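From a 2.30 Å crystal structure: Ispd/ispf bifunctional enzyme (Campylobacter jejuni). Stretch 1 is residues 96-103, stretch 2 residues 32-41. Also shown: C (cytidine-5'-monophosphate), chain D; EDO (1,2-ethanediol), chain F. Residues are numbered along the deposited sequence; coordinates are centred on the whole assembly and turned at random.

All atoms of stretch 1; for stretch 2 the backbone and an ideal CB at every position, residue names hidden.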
# COMPACT_ATOMS: atom_id res chain seq x y z
N ASP A 96 -13.93 -10.82 -27.96
CA ASP A 96 -14.46 -11.71 -26.92
C ASP A 96 -14.71 -10.91 -25.64
O ASP A 96 -13.82 -10.19 -25.20
CB ASP A 96 -13.43 -12.81 -26.61
CG ASP A 96 -12.90 -13.53 -27.87
OD1 ASP A 96 -13.64 -13.68 -28.87
OD2 ASP A 96 -11.75 -14.00 -27.93
N VAL A 97 -15.88 -11.03 -25.01
CA VAL A 97 -16.08 -10.36 -23.71
C VAL A 97 -15.15 -10.91 -22.65
O VAL A 97 -14.83 -10.22 -21.69
CB VAL A 97 -17.53 -10.44 -23.10
CG1 VAL A 97 -18.43 -9.41 -23.68
CG2 VAL A 97 -18.12 -11.84 -23.16
N ALA A 98 -14.74 -12.17 -22.81
CA ALA A 98 -13.89 -12.82 -21.83
C ALA A 98 -12.46 -12.27 -21.82
O ALA A 98 -11.68 -12.60 -20.94
CB ALA A 98 -13.90 -14.33 -22.01
N ARG A 99 -12.14 -11.42 -22.81
CA ARG A 99 -10.91 -10.62 -22.79
C ARG A 99 -11.22 -9.26 -22.17
O ARG A 99 -11.54 -8.29 -22.87
CB ARG A 99 -10.34 -10.47 -24.21
CG ARG A 99 -9.89 -11.78 -24.81
CD ARG A 99 -9.38 -11.65 -26.23
NE ARG A 99 -9.23 -12.93 -26.90
CZ ARG A 99 -8.18 -13.75 -26.76
NH1 ARG A 99 -7.17 -13.42 -25.97
NH2 ARG A 99 -8.14 -14.89 -27.43
N VAL A 100 -11.12 -9.20 -20.85
CA VAL A 100 -11.75 -8.13 -20.09
C VAL A 100 -10.93 -6.85 -19.99
O VAL A 100 -11.49 -5.76 -20.11
CB VAL A 100 -12.17 -8.61 -18.67
CG1 VAL A 100 -13.02 -7.57 -18.01
CG2 VAL A 100 -12.94 -9.89 -18.77
N LEU A 101 -9.62 -6.98 -19.80
CA LEU A 101 -8.76 -5.84 -19.47
C LEU A 101 -7.95 -5.28 -20.65
O LEU A 101 -6.85 -4.75 -20.44
CB LEU A 101 -7.81 -6.21 -18.34
CG LEU A 101 -8.39 -6.57 -16.96
CD1 LEU A 101 -7.26 -6.97 -16.01
CD2 LEU A 101 -9.22 -5.44 -16.37
N VAL A 102 -8.48 -5.39 -21.86
CA VAL A 102 -7.83 -4.86 -23.05
C VAL A 102 -7.50 -3.38 -22.83
O VAL A 102 -8.38 -2.59 -22.49
CB VAL A 102 -8.72 -5.02 -24.31
CG1 VAL A 102 -8.09 -4.29 -25.48
CG2 VAL A 102 -8.92 -6.50 -24.66
N SER A 103 -6.23 -3.03 -23.03
CA SER A 103 -5.73 -1.68 -22.78
C SER A 103 -5.98 -0.72 -23.94
O SER A 103 -6.10 -1.14 -25.10
CB SER A 103 -4.23 -1.72 -22.48
OG SER A 103 -3.49 -1.72 -23.69
N UNK A 32 -21.53 -6.71 -14.07
CA UNK A 32 -21.29 -8.07 -14.56
C UNK A 32 -20.17 -8.00 -15.60
O UNK A 32 -19.98 -6.95 -16.22
CB UNK A 32 -22.56 -8.68 -15.15
N UNK A 33 -19.41 -9.08 -15.74
CA UNK A 33 -18.19 -9.10 -16.55
C UNK A 33 -18.42 -8.62 -17.98
O UNK A 33 -17.61 -7.86 -18.49
CB UNK A 33 -17.61 -10.51 -16.58
N UNK A 34 -19.52 -9.04 -18.60
CA UNK A 34 -19.81 -8.72 -20.01
C UNK A 34 -20.00 -7.22 -20.17
O UNK A 34 -19.58 -6.63 -21.16
CB UNK A 34 -21.05 -9.47 -20.50
N UNK A 35 -20.63 -6.60 -19.18
CA UNK A 35 -20.86 -5.16 -19.20
C UNK A 35 -19.56 -4.41 -18.92
O UNK A 35 -19.24 -3.45 -19.60
CB UNK A 35 -21.93 -4.77 -18.18
N UNK A 36 -18.79 -4.89 -17.94
CA UNK A 36 -17.47 -4.31 -17.69
C UNK A 36 -16.58 -4.30 -18.95
O UNK A 36 -15.99 -3.28 -19.28
CB UNK A 36 -16.77 -5.09 -16.57
N UNK A 37 -16.48 -5.44 -19.63
CA UNK A 37 -15.66 -5.54 -20.86
C UNK A 37 -16.16 -4.62 -21.98
O UNK A 37 -15.35 -3.97 -22.65
CB UNK A 37 -15.65 -6.99 -21.36
N UNK A 38 -17.47 -4.56 -22.16
CA UNK A 38 -18.09 -3.71 -23.19
C UNK A 38 -17.85 -2.23 -22.89
O UNK A 38 -17.47 -1.47 -23.79
CB UNK A 38 -19.59 -3.99 -23.28
N UNK A 39 -18.06 -1.84 -21.63
CA UNK A 39 -17.81 -0.47 -21.19
C UNK A 39 -16.37 -0.06 -21.45
O UNK A 39 -16.12 1.03 -21.96
CB UNK A 39 -18.14 -0.32 -19.70
N UNK A 40 -15.44 -0.94 -21.10
CA UNK A 40 -14.00 -0.74 -21.33
C UNK A 40 -13.65 -0.40 -22.79
O UNK A 40 -13.02 0.63 -23.07
CB UNK A 40 -13.24 -2.00 -20.91
N UNK A 41 -14.05 -1.27 -23.72
CA UNK A 41 -13.78 -1.08 -25.14
C UNK A 41 -14.53 0.12 -25.71
O UNK A 41 -13.98 0.88 -26.50
CB UNK A 41 -14.15 -2.34 -25.92
OP3 C D . -13.22 -19.03 -26.75
P C D . -14.52 -19.33 -27.46
OP1 C D . -15.37 -20.33 -26.73
OP2 C D . -14.38 -19.56 -28.95
O5' C D . -15.39 -17.98 -27.30
C5' C D . -14.95 -16.73 -27.80
C4' C D . -16.03 -15.68 -27.60
O4' C D . -17.15 -15.90 -28.47
C3' C D . -16.58 -15.66 -26.19
O3' C D . -16.62 -14.30 -25.78
C2' C D . -17.98 -16.21 -26.30
O2' C D . -18.88 -15.64 -25.35
C1' C D . -18.36 -15.87 -27.73
N1 C D . -19.30 -16.85 -28.26
C2 C D . -20.50 -16.39 -28.84
O2 C D . -20.74 -15.15 -28.89
N3 C D . -21.37 -17.29 -29.34
C4 C D . -21.12 -18.62 -29.27
N4 C D . -22.02 -19.51 -29.77
C5 C D . -19.94 -19.10 -28.70
C6 C D . -19.03 -18.17 -28.20
C1 EDO F . -10.22 -15.74 -30.62
O1 EDO F . -10.42 -16.01 -29.24
C2 EDO F . -8.77 -15.38 -30.86
O2 EDO F . -7.95 -16.35 -30.26

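Stretch 2 is a helix from position 33 onward. Stretch 1 lies against it as an irregular segment that opens with a type I turn from Asp96 to Arg99.

Position 32 precedes the helix, and its ideal CB has nothing of stretch 1 within 5.5 Å. Its phi of -62° admits proline among many others. It is Pro32, the N-cap residue.

Position 33 points sideways, with its ideal CB 5.2 Å from Val100 CG2. A long apolar side chain could close that gap. Leu33 does so: its CD1 lies 3.7 Å from Val100 CG2, and its CD2 packs 3.5 Å from Val97 O.

Position 34 also points sideways, with its ideal CB 4.1 Å from Val97 CG1. Many residues would suit, since the contact needs little beyond CB. The residue is Trp34. Its CB touches Val97 CG1 at 4.1 Å, while the indole leads away.

Position 35 points away from stretch 1, which sets no demand there. It is Leu35.

Position 36 points sideways, with its ideal CB 4.7 Å from Val100 CG1. Leu101 CD2 lies farther along, so a large apolar or aromatic group fits. Tyr36 reaches both: CD2 is 3.5 Å from Val100 CG1, and CE2 is 4.2 Å from Leu101 CD2. Both methyls approach the ring obliquely.

Position 37 points straight at stretch 1. Its ideal CB is 3.4 Å from Val97 O and 4.3 Å from Val100 CA. So close a backbone favours a small residue such as alanine, glycine or serine. It is Ala37, with CB 3.3 Å from Val97 O and 4.3 Å from Val97 CB. Here Val100 CA and Ala37 CA are 4.8 Å apart.

Position 38 points sideways, with nothing of stretch 1 within 5.5 Å of its ideal CB. Small or medium residues would do. Thr38 turns its hydroxyl back to the helix, OG1 donating to Trp34 O at 2.7 Å.

Position 39 is out of reach of stretch 1, so a long polar chain is acceptable. It is Lys39.

Position 40 points toward two carbonyls, its ideal CB 4.2 Å from Val100 O and 5.1 Å from Val102 O. A donor is wanted; asparagine, glutamine, serine or a basic residue could supply one. Asn40 ND2 donates to Val102 O at 2.9 Å, nearly straight at 172°. Water 1 links Asn40 ND2 to Val100 O, and water 2 links Asn40 OD1 to Val102 O.

Position 41 points sideways, and Val102 offers methyls at some distance. A branched apolar chain would suit. Leu41 brings CD1 to 3.9 Å from Val102 CG1.

Stretch 2, residues 32-41: PLWLYATKNL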
# COMPACT_ATOMS: atom_id res chain seq x y z
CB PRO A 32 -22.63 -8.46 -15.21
CG PRO A 32 -23.36 -7.17 -15.43
CD PRO A 32 -22.86 -6.19 -14.42
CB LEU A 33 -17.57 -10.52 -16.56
CG LEU A 33 -16.31 -10.75 -17.40
CD1 LEU A 33 -15.35 -11.70 -16.69
CD2 LEU A 33 -16.63 -11.25 -18.82
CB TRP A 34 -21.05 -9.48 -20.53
CG TRP A 34 -22.37 -9.04 -19.88
CD1 TRP A 34 -22.98 -9.61 -18.80
CD2 TRP A 34 -23.22 -7.96 -20.30
NE1 TRP A 34 -24.15 -8.95 -18.52
CE2 TRP A 34 -24.31 -7.92 -19.41
CE3 TRP A 34 -23.15 -7.00 -21.32
CZ2 TRP A 34 -25.33 -6.97 -19.51
CZ3 TRP A 34 -24.16 -6.05 -21.42
CH2 TRP A 34 -25.23 -6.04 -20.51
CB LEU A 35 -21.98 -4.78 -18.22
CG LEU A 35 -22.39 -3.30 -18.11
CD1 LEU A 35 -22.84 -2.70 -19.48
CD2 LEU A 35 -23.48 -3.15 -17.04
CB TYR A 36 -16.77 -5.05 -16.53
CG TYR A 36 -15.50 -4.38 -16.08
CD1 TYR A 36 -15.48 -3.56 -14.95
CD2 TYR A 36 -14.29 -4.59 -16.77
CE1 TYR A 36 -14.29 -2.94 -14.53
CE2 TYR A 36 -13.11 -3.98 -16.36
CZ TYR A 36 -13.11 -3.16 -15.24
OH TYR A 36 -11.94 -2.56 -14.85
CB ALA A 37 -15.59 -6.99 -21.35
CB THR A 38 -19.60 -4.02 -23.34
OG1 THR A 38 -19.79 -5.42 -23.57
CG2 THR A 38 -20.13 -3.40 -24.60
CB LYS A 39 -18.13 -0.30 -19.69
CG LYS A 39 -19.61 -0.10 -19.39
CD LYS A 39 -19.82 0.25 -17.92
CE LYS A 39 -21.23 0.75 -17.66
NZ LYS A 39 -21.52 0.73 -16.20
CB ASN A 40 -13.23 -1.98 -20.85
CG ASN A 40 -11.72 -1.86 -21.06
OD1 ASN A 40 -11.07 -0.95 -20.51
ND2 ASN A 40 -11.15 -2.79 -21.84
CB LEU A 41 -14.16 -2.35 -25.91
CG LEU A 41 -13.06 -3.07 -26.70
CD1 LEU A 41 -11.68 -2.89 -26.07
CD2 LEU A 41 -13.39 -4.53 -26.82
O HOH W 1 -12.54 -5.08 -22.83
O HOH W 2 -8.38 -0.51 -19.94
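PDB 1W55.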